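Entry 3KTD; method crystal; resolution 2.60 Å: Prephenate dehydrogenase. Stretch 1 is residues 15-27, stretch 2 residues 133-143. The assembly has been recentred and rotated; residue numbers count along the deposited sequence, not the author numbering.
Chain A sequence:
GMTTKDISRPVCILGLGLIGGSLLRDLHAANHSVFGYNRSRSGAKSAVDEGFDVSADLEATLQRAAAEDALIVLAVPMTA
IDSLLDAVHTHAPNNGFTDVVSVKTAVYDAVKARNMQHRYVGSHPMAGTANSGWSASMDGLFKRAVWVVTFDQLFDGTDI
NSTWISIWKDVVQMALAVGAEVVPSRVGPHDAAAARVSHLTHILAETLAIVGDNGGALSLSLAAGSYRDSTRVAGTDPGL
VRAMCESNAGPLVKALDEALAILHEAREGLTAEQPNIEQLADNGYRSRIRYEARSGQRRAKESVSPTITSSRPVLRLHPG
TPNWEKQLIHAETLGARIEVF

Stretch 1 15-27: GLGLIGGSLLRDL
Stretch 2 (133-143) GWSASMDGLFK

Stretch 1 leaves a glycine turn, with Gly-17 as N-cap, and enters a helix that begins at Leu-18 and continues past Leu-27. Gly-17 CA lies 4.2 Å from Gly-133 CA, Leu-18 CA lies 4.6 Å from Ser-137 CA, and Asp-26 CA lies 5.9 Å from Asp-139 CA, so the register advances in the same direction as far as Asp-139, after which stretch 2 turns back toward the start of the helix. Together they bury 848 Å², both sides summed.

At Gly-133 (phi/psi -95/-142) the carbonyl O receives a CA-H...O contact from Gly-17 CA, 3.4 Å. The 3-10 segment 134-136 follows. Trp-134 (chi1 t, chi2 -114°) returns such a contact, CA to Leu-16 O at 3.2 Å, and lays its ring edge by Gly-21, CZ3 to CA 3.7 Å. An ideal CB on Gly-21 would lie 2.7 Å from Ser-137 CB, so the close packing requires glycine. The Arg-25 guanidinium (chi1-chi3 m, t, t; chi4 -77°) presents a face to Trp-134, NH2 to CZ2 3.5 Å.

Ala-136 points its methyl toward the helix, CB to Leu-18 CB 4.2 Å. Ser-137 (psi 141°, chi1 p) turns the chain into extended geometry; its OG accepts from Arg-25 NE (2.8 Å, 172°) and donates to Trp-134 O (2.8 Å). Met-138, a selenomethionine at -140/179, directs CB away while its N donates to Ser-22 OG (3.1 Å, 176°). Ser-22 (chi1 m) spends its hydroxyl proton on Leu-18 O, OG to O 2.5 Å, leaving OG to accept.

Beyond Asp-139 (-98/147), Gly-140 adopts 59/30, which favours glycine, and its N donates to Asp-26 OD1 (2.8 Å, 171°; Asp-26 chi1 m). One water links the stretches, lying 2.6 Å from Asp-26 OD2 and 2.7 Å from Met-138 O and accepting from Leu-141 N (its O to N 2.7 Å).

Leu-141 (t, p) packs CD2 4.3 Å from Leu-18 CG. Buried Phe-142 (m, chi2 -75°) sets CZ 4.1 Å from Ile-19 CG2 and CE2 4.3 Å from Leu-23 CB, giving the helix an apolar partner.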

# COMPACT_ATOMS: atom_id res chain seq x y z
N GLY A 15 -7.13 -18.44 -23.90
CA GLY A 15 -6.37 -18.30 -22.67
C GLY A 15 -7.35 -18.36 -21.52
O GLY A 15 -8.28 -17.54 -21.46
N LEU A 16 -7.15 -19.32 -20.62
CA LEU A 16 -8.06 -19.54 -19.49
C LEU A 16 -7.34 -19.53 -18.15
O LEU A 16 -7.38 -20.52 -17.41
CB LEU A 16 -8.84 -20.84 -19.69
CG LEU A 16 -9.80 -20.80 -20.88
CD1 LEU A 16 -10.45 -22.16 -21.15
CD2 LEU A 16 -10.86 -19.73 -20.64
N GLY A 17 -6.70 -18.40 -17.84
CA GLY A 17 -6.05 -18.19 -16.55
C GLY A 17 -6.93 -17.35 -15.63
O GLY A 17 -8.15 -17.37 -15.74
N LEU A 18 -6.30 -16.60 -14.72
CA LEU A 18 -7.05 -15.75 -13.79
C LEU A 18 -8.17 -14.98 -14.47
O LEU A 18 -9.33 -15.05 -14.05
CB LEU A 18 -6.12 -14.75 -13.12
CG LEU A 18 -6.81 -13.84 -12.10
CD1 LEU A 18 -7.27 -14.63 -10.88
CD2 LEU A 18 -5.90 -12.70 -11.71
N ILE A 19 -7.82 -14.23 -15.52
CA ILE A 19 -8.80 -13.38 -16.21
C ILE A 19 -9.74 -14.19 -17.10
O ILE A 19 -10.95 -14.14 -16.91
CB ILE A 19 -8.13 -12.31 -17.10
CG1 ILE A 19 -7.17 -11.44 -16.29
CG2 ILE A 19 -9.20 -11.44 -17.72
CD1 ILE A 19 -7.83 -10.68 -15.19
N GLY A 20 -9.17 -14.92 -18.05
CA GLY A 20 -9.96 -15.70 -19.01
C GLY A 20 -10.84 -16.75 -18.36
O GLY A 20 -12.01 -16.90 -18.70
N GLY A 21 -10.26 -17.50 -17.42
CA GLY A 21 -10.98 -18.55 -16.72
C GLY A 21 -12.13 -17.99 -15.92
O GLY A 21 -13.26 -18.49 -16.00
N SER A 22 -11.83 -16.95 -15.14
CA SER A 22 -12.84 -16.23 -14.36
C SER A 22 -13.97 -15.69 -15.22
O SER A 22 -15.11 -15.61 -14.78
CB SER A 22 -12.20 -15.04 -13.63
OG SER A 22 -11.35 -15.49 -12.60
N LEU A 23 -13.63 -15.27 -16.43
CA LEU A 23 -14.61 -14.77 -17.38
C LEU A 23 -15.49 -15.92 -17.85
O LEU A 23 -16.70 -15.79 -17.90
CB LEU A 23 -13.91 -14.09 -18.55
CG LEU A 23 -14.79 -13.47 -19.65
CD1 LEU A 23 -15.56 -12.27 -19.12
CD2 LEU A 23 -13.93 -13.08 -20.84
N LEU A 24 -14.88 -17.06 -18.17
CA LEU A 24 -15.62 -18.23 -18.63
C LEU A 24 -16.60 -18.67 -17.55
O LEU A 24 -17.76 -18.97 -17.85
CB LEU A 24 -14.67 -19.39 -18.95
CG LEU A 24 -15.28 -20.74 -19.35
CD1 LEU A 24 -15.77 -20.71 -20.77
CD2 LEU A 24 -14.27 -21.86 -19.19
N ARG A 25 -16.12 -18.69 -16.31
CA ARG A 25 -16.95 -19.13 -15.19
C ARG A 25 -18.13 -18.20 -14.96
O ARG A 25 -19.26 -18.67 -14.77
CB ARG A 25 -16.13 -19.24 -13.90
CG ARG A 25 -15.16 -20.41 -13.82
CD ARG A 25 -14.39 -20.33 -12.50
NE ARG A 25 -13.49 -21.46 -12.25
CZ ARG A 25 -13.87 -22.67 -11.85
NH1 ARG A 25 -15.15 -22.95 -11.66
NH2 ARG A 25 -12.95 -23.61 -11.65
N ASP A 26 -17.88 -16.88 -14.96
CA ASP A 26 -18.95 -15.91 -14.71
C ASP A 26 -19.98 -15.89 -15.86
O ASP A 26 -21.18 -15.74 -15.61
CB ASP A 26 -18.38 -14.50 -14.48
CG ASP A 26 -17.80 -14.31 -13.08
OD1 ASP A 26 -18.16 -15.07 -12.15
OD2 ASP A 26 -16.98 -13.37 -12.91
N LEU A 27 -19.51 -16.04 -17.09
CA LEU A 27 -20.39 -16.07 -18.25
C LEU A 27 -21.24 -17.32 -18.24
O LEU A 27 -22.40 -17.29 -18.68
CB LEU A 27 -19.60 -16.01 -19.55
CG LEU A 27 -19.03 -14.64 -19.95
CD1 LEU A 27 -18.20 -14.76 -21.21
CD2 LEU A 27 -20.13 -13.60 -20.12
N GLY A 133 -2.20 -20.17 -14.10
CA GLY A 133 -3.14 -20.76 -15.07
C GLY A 133 -4.59 -20.93 -14.64
O GLY A 133 -5.14 -20.09 -13.93
N TRP A 134 -5.21 -22.03 -15.05
CA TRP A 134 -6.66 -22.29 -14.81
C TRP A 134 -7.09 -22.40 -13.35
O TRP A 134 -8.19 -21.99 -13.00
CB TRP A 134 -7.11 -23.54 -15.60
CG TRP A 134 -8.45 -24.13 -15.23
CD1 TRP A 134 -8.66 -25.34 -14.67
CD2 TRP A 134 -9.75 -23.55 -15.42
NE1 TRP A 134 -10.00 -25.57 -14.50
CE2 TRP A 134 -10.69 -24.49 -14.95
CE3 TRP A 134 -10.21 -22.34 -15.95
CZ2 TRP A 134 -12.07 -24.26 -14.98
CZ3 TRP A 134 -11.59 -22.10 -15.98
CH2 TRP A 134 -12.50 -23.06 -15.50
N SER A 135 -6.22 -22.93 -12.49
CA SER A 135 -6.54 -23.06 -11.07
C SER A 135 -6.71 -21.69 -10.41
O SER A 135 -7.27 -21.60 -9.33
CB SER A 135 -5.47 -23.88 -10.33
OG SER A 135 -4.23 -23.19 -10.26
N ALA A 136 -6.23 -20.64 -11.07
CA ALA A 136 -6.37 -19.27 -10.58
C ALA A 136 -7.77 -18.68 -10.79
O ALA A 136 -8.09 -17.65 -10.20
CB ALA A 136 -5.34 -18.38 -11.26
N SER A 137 -8.59 -19.32 -11.61
CA SER A 137 -9.91 -18.79 -11.95
C SER A 137 -10.90 -18.88 -10.80
O SER A 137 -10.95 -19.89 -10.09
CB SER A 137 -10.48 -19.53 -13.16
OG SER A 137 -10.78 -20.88 -12.86
N MSE A 138 -11.71 -17.84 -10.65
CA MSE A 138 -12.71 -17.78 -9.57
C MSE A 138 -14.04 -17.19 -10.05
O MSE A 138 -14.19 -16.83 -11.22
CB MSE A 138 -12.16 -16.97 -8.41
CG MSE A 138 -11.72 -15.57 -8.81
SE MSE A 138 -10.67 -14.73 -7.42
CE MSE A 138 -9.60 -16.26 -6.81
N ASP A 139 -15.00 -17.12 -9.13
CA ASP A 139 -16.31 -16.54 -9.42
C ASP A 139 -16.39 -15.09 -8.93
O ASP A 139 -15.75 -14.72 -7.95
CB ASP A 139 -17.42 -17.36 -8.75
CG ASP A 139 -17.59 -18.74 -9.38
OD1 ASP A 139 -18.07 -19.65 -8.69
OD2 ASP A 139 -17.24 -18.91 -10.55
N GLY A 140 -17.14 -14.28 -9.66
CA GLY A 140 -17.38 -12.89 -9.28
C GLY A 140 -16.16 -12.00 -9.14
O GLY A 140 -16.18 -11.05 -8.36
N LEU A 141 -15.11 -12.28 -9.90
CA LEU A 141 -13.89 -11.46 -9.87
C LEU A 141 -14.16 -10.02 -10.29
O LEU A 141 -13.58 -9.08 -9.74
CB LEU A 141 -12.82 -12.06 -10.79
CG LEU A 141 -11.53 -11.25 -10.97
CD1 LEU A 141 -10.75 -11.16 -9.66
CD2 LEU A 141 -10.67 -11.86 -12.07
N PHE A 142 -15.05 -9.87 -11.27
CA PHE A 142 -15.31 -8.58 -11.90
C PHE A 142 -16.46 -7.79 -11.29
O PHE A 142 -16.71 -6.65 -11.70
CB PHE A 142 -15.60 -8.81 -13.38
CG PHE A 142 -14.52 -9.59 -14.08
CD1 PHE A 142 -13.31 -8.99 -14.40
CD2 PHE A 142 -14.71 -10.92 -14.41
CE1 PHE A 142 -12.31 -9.71 -15.03
CE2 PHE A 142 -13.73 -11.64 -15.04
CZ PHE A 142 -12.52 -11.04 -15.36
N LYS A 143 -17.17 -8.37 -10.32
CA LYS A 143 -18.30 -7.69 -9.70
C LYS A 143 -17.80 -6.37 -9.09
O LYS A 143 -16.86 -6.36 -8.29
CB LYS A 143 -18.98 -8.56 -8.64
O HOH W 1 -14.79 -14.24 -11.78